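Local coordinates for hypothetical membrane protein (Corynebacterium glutamicum, PDB 6JSB), which binds heme and probably passes it along the heme uptake machinery of the corynebacterial cell envelope, at residues E123-D126 with T127-A131; T168-V172 with M173-Y177. All coordinates share one frame; numbering follows the deposited sequence.

Interaction 1: E123-D126 with T127-A131. With HEM (protoporphyrin IX containing Fe), chain C.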
loop_
_atom_site.group_PDB
_atom_site.type_symbol
_atom_site.label_atom_id
_atom_site.label_comp_id
_atom_site.label_asym_id
_atom_site.label_seq_id
_atom_site.Cartn_x
_atom_site.Cartn_y
_atom_site.Cartn_z
ATOM N N GLU A 123 2.864 14.883 -7.325
ATOM C CA GLU A 123 2.158 15.917 -6.566
ATOM C C GLU A 123 0.913 16.376 -7.312
ATOM O O GLU A 123 0.921 16.479 -8.542
ATOM C CB GLU A 123 3.134 17.095 -6.380
ATOM C CG GLU A 123 2.593 18.206 -5.459
ATOM C CD GLU A 123 3.564 19.376 -5.358
ATOM O OE1 GLU A 123 3.175 20.420 -4.799
ATOM O OE2 GLU A 123 4.696 19.249 -5.844
ATOM N N PHE A 124 -0.186 16.613 -6.584
ATOM C CA PHE A 124 -1.324 17.292 -7.208
ATOM C C PHE A 124 -1.054 18.783 -7.219
ATOM O O PHE A 124 -0.939 19.403 -6.160
ATOM C CB PHE A 124 -2.647 17.004 -6.498
ATOM C CG PHE A 124 -3.805 17.724 -7.147
ATOM C CD1 PHE A 124 -4.381 17.227 -8.308
ATOM C CD2 PHE A 124 -4.229 18.955 -6.696
ATOM C CE1 PHE A 124 -5.393 17.898 -8.972
ATOM C CE2 PHE A 124 -5.248 19.657 -7.369
ATOM C CZ PHE A 124 -5.850 19.108 -8.498
ATOM N N VAL A 125 -0.940 19.359 -8.414
ATOM C CA VAL A 125 -0.743 20.803 -8.553
ATOM C C VAL A 125 -2.051 21.405 -9.065
ATOM O O VAL A 125 -2.651 22.271 -8.408
ATOM C CB VAL A 125 0.447 21.110 -9.481
ATOM C CG1 VAL A 125 0.565 22.622 -9.744
ATOM C CG2 VAL A 125 1.716 20.621 -8.824
ATOM N N ASP A 126 -2.507 20.965 -10.236
ATOM C CA ASP A 126 -3.806 21.341 -10.774
ATOM C C ASP A 126 -4.138 20.325 -11.851
ATOM O O ASP A 126 -3.374 19.385 -12.096
ATOM C CB ASP A 126 -3.836 22.782 -11.307
ATOM C CG ASP A 126 -2.838 23.028 -12.423
ATOM O OD1 ASP A 126 -2.602 22.146 -13.276
ATOM O OD2 ASP A 126 -2.325 24.175 -12.510
ATOM N N THR A 127 -5.286 20.502 -12.483
ATOM C CA THR A 127 -5.778 19.461 -13.371
ATOM C C THR A 127 -5.158 19.506 -14.750
ATOM O O THR A 127 -5.576 18.707 -15.611
ATOM C CB THR A 127 -7.290 19.545 -13.508
ATOM O OG1 THR A 127 -7.613 20.786 -14.144
ATOM C CG2 THR A 127 -7.936 19.466 -12.123
ATOM N N LYS A 128 -4.207 20.418 -14.994
ATOM C CA LYS A 128 -3.575 20.571 -16.297
ATOM C C LYS A 128 -2.053 20.437 -16.213
ATOM O O LYS A 128 -1.343 20.881 -17.133
ATOM C CB LYS A 128 -3.952 21.922 -16.931
ATOM C CG LYS A 128 -5.469 22.083 -17.138
ATOM C CD LYS A 128 -5.976 21.046 -18.151
ATOM C CE LYS A 128 -7.499 21.008 -18.284
ATOM N NZ LYS A 128 -7.938 19.942 -19.257
ATOM N N THR A 129 -1.543 19.854 -15.135
ATOM C CA THR A 129 -0.105 19.762 -14.888
ATOM C C THR A 129 0.255 18.306 -14.606
ATOM O O THR A 129 -0.335 17.695 -13.714
ATOM C CB THR A 129 0.288 20.602 -13.671
ATOM O OG1 THR A 129 -0.024 21.973 -13.947
ATOM C CG2 THR A 129 1.784 20.468 -13.377
ATOM N N VAL A 130 1.290 17.809 -15.289
ATOM C CA VAL A 130 1.901 16.490 -14.991
ATOM C C VAL A 130 3.058 16.774 -14.031
ATOM O O VAL A 130 4.187 17.049 -14.458
ATOM C CB VAL A 130 2.396 15.794 -16.261
ATOM C CG1 VAL A 130 2.965 14.403 -15.909
ATOM C CG2 VAL A 130 1.221 15.609 -17.253
ATOM N N ALA A 131 2.778 16.751 -12.736
ATOM C CA ALA A 131 3.795 17.288 -11.833
ATOM C C ALA A 131 4.893 16.255 -11.459
ATOM O O ALA A 131 4.773 15.053 -11.639
ATOM C CB ALA A 131 3.107 17.809 -10.558
HETATM C CHA HEM C . -11.009 12.133 -6.111
HETATM C CHB HEM C . -10.546 14.554 -10.285
HETATM C CHC HEM C . -5.690 14.288 -9.790
HETATM C CHD HEM C . -6.189 11.554 -5.756
HETATM C C1A HEM C . -11.277 12.880 -7.242
HETATM C C2A HEM C . -12.605 13.346 -7.594
HETATM C C3A HEM C . -12.515 14.019 -8.766
HETATM C C4A HEM C . -11.106 13.987 -9.155
HETATM C CMA HEM C . -13.665 14.706 -9.565
HETATM C CAA HEM C . -13.860 13.095 -6.732
HETATM C CBA HEM C . -14.585 11.853 -7.230
HETATM C CGA HEM C . -15.595 11.416 -6.192
HETATM O O1A HEM C . -16.373 10.468 -6.491
HETATM O O2A HEM C . -15.595 12.013 -5.069
HETATM C C1B HEM C . -9.204 14.680 -10.510
HETATM C C2B HEM C . -8.605 15.354 -11.663
HETATM C C3B HEM C . -7.268 15.292 -11.531
HETATM C C4B HEM C . -6.954 14.548 -10.303
HETATM C CMB HEM C . -9.467 16.037 -12.762
HETATM C CAB HEM C . -6.151 15.844 -12.465
HETATM C CBB HEM C . -6.383 16.116 -13.753
HETATM C C1C HEM C . -5.387 13.516 -8.663
HETATM C C2C HEM C . -4.061 13.178 -8.207
HETATM C C3C HEM C . -4.178 12.381 -7.118
HETATM C C4C HEM C . -5.601 12.252 -6.815
HETATM C CMC HEM C . -2.739 13.547 -8.931
HETATM C CAC HEM C . -2.977 11.784 -6.407
HETATM C CBC HEM C . -3.112 10.602 -5.824
HETATM C C1D HEM C . -7.545 11.499 -5.514
HETATM C C2D HEM C . -8.145 10.832 -4.381
HETATM C C3D HEM C . -9.485 10.975 -4.452
HETATM C C4D HEM C . -9.782 11.727 -5.661
HETATM C CMD HEM C . -7.315 10.151 -3.271
HETATM C CAD HEM C . -10.522 10.412 -3.432
HETATM C CBD HEM C . -11.027 9.068 -4.019
HETATM C CGD HEM C . -12.012 8.478 -3.012
HETATM O O1D HEM C . -13.160 9.037 -2.935
HETATM O O2D HEM C . -11.604 7.489 -2.309
HETATM N NA HEM C . -10.343 13.304 -8.211
HETATM N NB HEM C . -8.172 14.178 -9.745
HETATM N NC HEM C . -6.303 12.951 -7.770
HETATM N ND HEM C . -8.573 12.000 -6.265
HETATM FE FE HEM C . -8.255 12.891 -8.123
HETATM O O HOH W 1 0.511 15.661 -11.128
HETATM O O HOH W 2 -1.057 18.103 -10.957
#

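Interaction 2: T168-V172 with M173-Y177. With HEM (protoporphyrin IX containing Fe), chain C.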
loop_
_atom_site.group_PDB
_atom_site.type_symbol
_atom_site.label_atom_id
_atom_site.label_comp_id
_atom_site.label_asym_id
_atom_site.label_seq_id
_atom_site.Cartn_x
_atom_site.Cartn_y
_atom_site.Cartn_z
ATOM N N THR A 168 2.025 12.875 6.444
ATOM C CA THR A 168 2.842 12.547 5.264
ATOM C C THR A 168 1.986 11.973 4.153
ATOM O O THR A 168 2.139 12.309 2.963
ATOM C CB THR A 168 3.935 11.545 5.680
ATOM O OG1 THR A 168 4.825 12.201 6.551
ATOM C CG2 THR A 168 4.732 11.021 4.454
ATOM N N GLY A 169 1.058 11.098 4.528
ATOM C CA GLY A 169 0.209 10.440 3.528
ATOM C C GLY A 169 -0.733 11.406 2.833
ATOM O O GLY A 169 -1.146 11.159 1.701
ATOM N N VAL A 170 -1.066 12.517 3.482
ATOM C CA VAL A 170 -1.941 13.512 2.854
ATOM C C VAL A 170 -1.366 13.972 1.514
ATOM O O VAL A 170 -2.091 14.046 0.514
ATOM C CB VAL A 170 -2.175 14.710 3.807
ATOM C CG1 VAL A 170 -2.799 15.906 2.982
ATOM C CG2 VAL A 170 -3.094 14.262 4.920
ATOM N N ASP A 171 -0.056 14.306 1.471
ATOM C CA ASP A 171 0.524 14.761 0.226
ATOM C C ASP A 171 0.682 13.644 -0.795
ATOM O O ASP A 171 0.657 13.918 -1.994
ATOM C CB ASP A 171 1.871 15.405 0.543
ATOM C CG ASP A 171 1.677 16.695 1.320
ATOM O OD1 ASP A 171 0.782 17.459 0.900
ATOM O OD2 ASP A 171 2.344 16.875 2.356
ATOM N N VAL A 172 0.861 12.394 -0.338
ATOM C CA VAL A 172 0.985 11.272 -1.254
ATOM C C VAL A 172 -0.298 11.093 -2.061
ATOM O O VAL A 172 -0.257 10.801 -3.272
ATOM C CB VAL A 172 1.343 9.990 -0.481
ATOM C CG1 VAL A 172 1.365 8.770 -1.479
ATOM C CG2 VAL A 172 2.751 10.144 0.194
ATOM N N MET A 173 -1.448 11.289 -1.409
ATOM C CA MET A 173 -2.756 11.086 -2.030
ATOM C C MET A 173 -3.348 12.386 -2.587
ATOM O O MET A 173 -4.577 12.568 -2.623
ATOM C CB MET A 173 -3.706 10.414 -1.019
ATOM C CG MET A 173 -3.169 9.120 -0.449
ATOM S SD MET A 173 -2.727 7.904 -1.750
ATOM C CE MET A 173 -4.400 7.513 -2.409
ATOM N N GLY A 174 -2.485 13.317 -3.026
ATOM C CA GLY A 174 -2.956 14.486 -3.785
ATOM C C GLY A 174 -3.681 15.533 -2.961
ATOM O O GLY A 174 -4.263 16.460 -3.529
ATOM N N THR A 175 -3.610 15.453 -1.633
ATOM C CA THR A 175 -4.370 16.267 -0.675
ATOM C C THR A 175 -5.893 16.043 -0.757
ATOM O O THR A 175 -6.659 16.819 -0.177
ATOM C CB THR A 175 -4.021 17.782 -0.746
ATOM O OG1 THR A 175 -4.623 18.423 -1.889
ATOM C CG2 THR A 175 -2.477 17.929 -0.794
ATOM N N PHE A 176 -6.360 15.007 -1.469
ATOM C CA PHE A 176 -7.781 14.768 -1.497
ATOM C C PHE A 176 -8.332 14.182 -0.201
ATOM O O PHE A 176 -9.541 14.304 0.024
ATOM C CB PHE A 176 -8.098 13.805 -2.647
ATOM C CG PHE A 176 -8.069 14.496 -3.997
ATOM C CD1 PHE A 176 -9.233 14.949 -4.581
ATOM C CD2 PHE A 176 -6.865 14.676 -4.660
ATOM C CE1 PHE A 176 -9.193 15.584 -5.830
ATOM C CE2 PHE A 176 -6.812 15.321 -5.920
ATOM C CZ PHE A 176 -7.983 15.796 -6.471
ATOM N N TYR A 177 -7.495 13.512 0.622
ATOM C CA TYR A 177 -7.958 13.042 1.932
ATOM C C TYR A 177 -7.388 13.955 3.031
ATOM O O TYR A 177 -6.229 14.335 2.945
ATOM C CB TYR A 177 -7.452 11.638 2.218
ATOM C CG TYR A 177 -7.966 10.562 1.284
ATOM C CD1 TYR A 177 -9.321 10.498 0.931
ATOM C CD2 TYR A 177 -7.117 9.629 0.835
ATOM C CE1 TYR A 177 -9.783 9.471 0.083
ATOM C CE2 TYR A 177 -7.540 8.595 -0.020
ATOM C CZ TYR A 177 -8.860 8.530 -0.382
ATOM O OH TYR A 177 -9.268 7.515 -1.238
HETATM C CHA HEM C . -11.009 12.133 -6.111
HETATM C CHB HEM C . -10.546 14.554 -10.285
HETATM C CHC HEM C . -5.690 14.288 -9.790
HETATM C CHD HEM C . -6.189 11.554 -5.756
HETATM C C1A HEM C . -11.277 12.880 -7.242
HETATM C C2A HEM C . -12.605 13.346 -7.594
HETATM C C3A HEM C . -12.515 14.019 -8.766
HETATM C C4A HEM C . -11.106 13.987 -9.155
HETATM C CMA HEM C . -13.665 14.706 -9.565
HETATM C CAA HEM C . -13.860 13.095 -6.732
HETATM C CBA HEM C . -14.585 11.853 -7.230
HETATM C CGA HEM C . -15.595 11.416 -6.192
HETATM O O1A HEM C . -16.373 10.468 -6.491
HETATM O O2A HEM C . -15.595 12.013 -5.069
HETATM C C1B HEM C . -9.204 14.680 -10.510
HETATM C C2B HEM C . -8.605 15.354 -11.663
HETATM C C3B HEM C . -7.268 15.292 -11.531
HETATM C C4B HEM C . -6.954 14.548 -10.303
HETATM C CMB HEM C . -9.467 16.037 -12.762
HETATM C CAB HEM C . -6.151 15.844 -12.465
HETATM C CBB HEM C . -6.383 16.116 -13.753
HETATM C C1C HEM C . -5.387 13.516 -8.663
HETATM C C2C HEM C . -4.061 13.178 -8.207
HETATM C C3C HEM C . -4.178 12.381 -7.118
HETATM C C4C HEM C . -5.601 12.252 -6.815
HETATM C CMC HEM C . -2.739 13.547 -8.931
HETATM C CAC HEM C . -2.977 11.784 -6.407
HETATM C CBC HEM C . -3.112 10.602 -5.824
HETATM C C1D HEM C . -7.545 11.499 -5.514
HETATM C C2D HEM C . -8.145 10.832 -4.381
HETATM C C3D HEM C . -9.485 10.975 -4.452
HETATM C C4D HEM C . -9.782 11.727 -5.661
HETATM C CMD HEM C . -7.315 10.151 -3.271
HETATM C CAD HEM C . -10.522 10.412 -3.432
HETATM C CBD HEM C . -11.027 9.068 -4.019
HETATM C CGD HEM C . -12.012 8.478 -3.012
HETATM O O1D HEM C . -13.160 9.037 -2.935
HETATM O O2D HEM C . -11.604 7.489 -2.309
HETATM N NA HEM C . -10.343 13.304 -8.211
HETATM N NB HEM C . -8.172 14.178 -9.745
HETATM N NC HEM C . -6.303 12.951 -7.770
HETATM N ND HEM C . -8.573 12.000 -6.265
HETATM FE FE HEM C . -8.255 12.891 -8.123
HETATM O O HOH W 3 -4.707 13.208 0.863
#

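Interaction 1: E123-D126 with T127-A131
Asp126 and Thr129 meet across a turn, and one carboxylate oxygen carries the polar side of the contact. Asp126 OD1 accepts from Lys128 N, two residues on, at 2.9 Å, which makes an Asx turn. Thr129 OG1 is a second donor, 2.7 Å from Asp126 OD1. The two donors come from opposite faces of the carboxylate plane, the hydroxyl 40° out of it. A chi1 of 60° sets the Asp126 CG between its own backbone N and carbonyl carbon, which folds the carboxylate back over the following residues. This double grip should limit rotation of the group.

Two waters fill in for direct backbone pairing. One accepts from Ala131 N and lies within bonding distance of Glu123 O. The other accepts from Val125 N and lies within bonding distance of both Asp126 O and Thr129 O.

The apolar contacts are small. Val125 CG2 packs on Ala131 CB at 3.6 Å. Thr127 CG2 lies at the edge of the Phe124 ring, 4.2 Å from Phe124 CZ, and the two side chains point the same way. Apart from these pairs, Ala131 CB lies 3.3 Å from the carbonyl oxygen Glu123 O.

Heme touches Phe124 and Thr127. Phe124 CD1 is 3.5 Å from the heme meso carbon CHC, and Thr127 CB is 3.6 Å from the vinyl carbon CBB.

Residues 123-131 make up most of the surface loop between antiparallel strands 112-122 and 133-136. At its base Glu123 pairs through the backbone with Asp132, and Arg122 NH1 hydrogen-bonds to Ala131 O.

Interaction 2: T168-V172 with M173-Y177
This is a local helix-end contact, largely buried, where helix 167-172 runs into the loop that leads to strand 186-198. Val170 O takes Thr175 N at 3.0 Å, while Gly174 N makes a weak bond to Asp171 O. Gly174 has a positive phi of 73°, and its backbone passes close to the heme, with Gly174 N 3.7 Å from heme CAC. Met173 N keeps the last regular helical bond, to Gly169 O. Water 3 links Val170 O to Tyr177 N. Met173 to Phe176 form a type I' turn.

The side chains then serve two sides. The bend at chi2 of Met173 (-55°) brings its SD to 4.2 Å from Val172 CG1; both residues also pack on Leu99 and Phe101 of strand 95-109. Phe176 lays one ring face on the porphyrin, with heme ND 3.3 Å above the ring plane and over its centre. Tyr177 OH donates to propionate oxygen O2D at 2.6 Å, with O2D in the plane of the phenol ring. The same ring has the heme methyl CMD over one face. The Thr175 N and Gly174 N bonds, with Gly174 as C-prime residue, form a Schellman motif; the turn brings Phe176 and Tyr177 to the heme pocket.

Overall arrangement
Interaction 1 is a loop and interaction 2 a helix end with the loop after it; they meet at one heme. Their centres lie 13 Å apart, on the same side of the chain's centre. They touch directly: Phe124 CB is 3.4 Å from Gly174 O, and the Phe124 and Phe176 rings meet edge-to-face. The loop of 123-131 reaches the vinyl-bearing part of the porphyrin, whereas 173-177 covers a face and holds a propionate. Ser19 OG also hydrogen-bonds to the heme, and Tyr23 is the axial ligand of the iron. The side chains of Phe124 and Tyr177 each lie about 7 Å from that of Tyr23. Both contacts therefore help build the heme pocket of this HtaA-family domain.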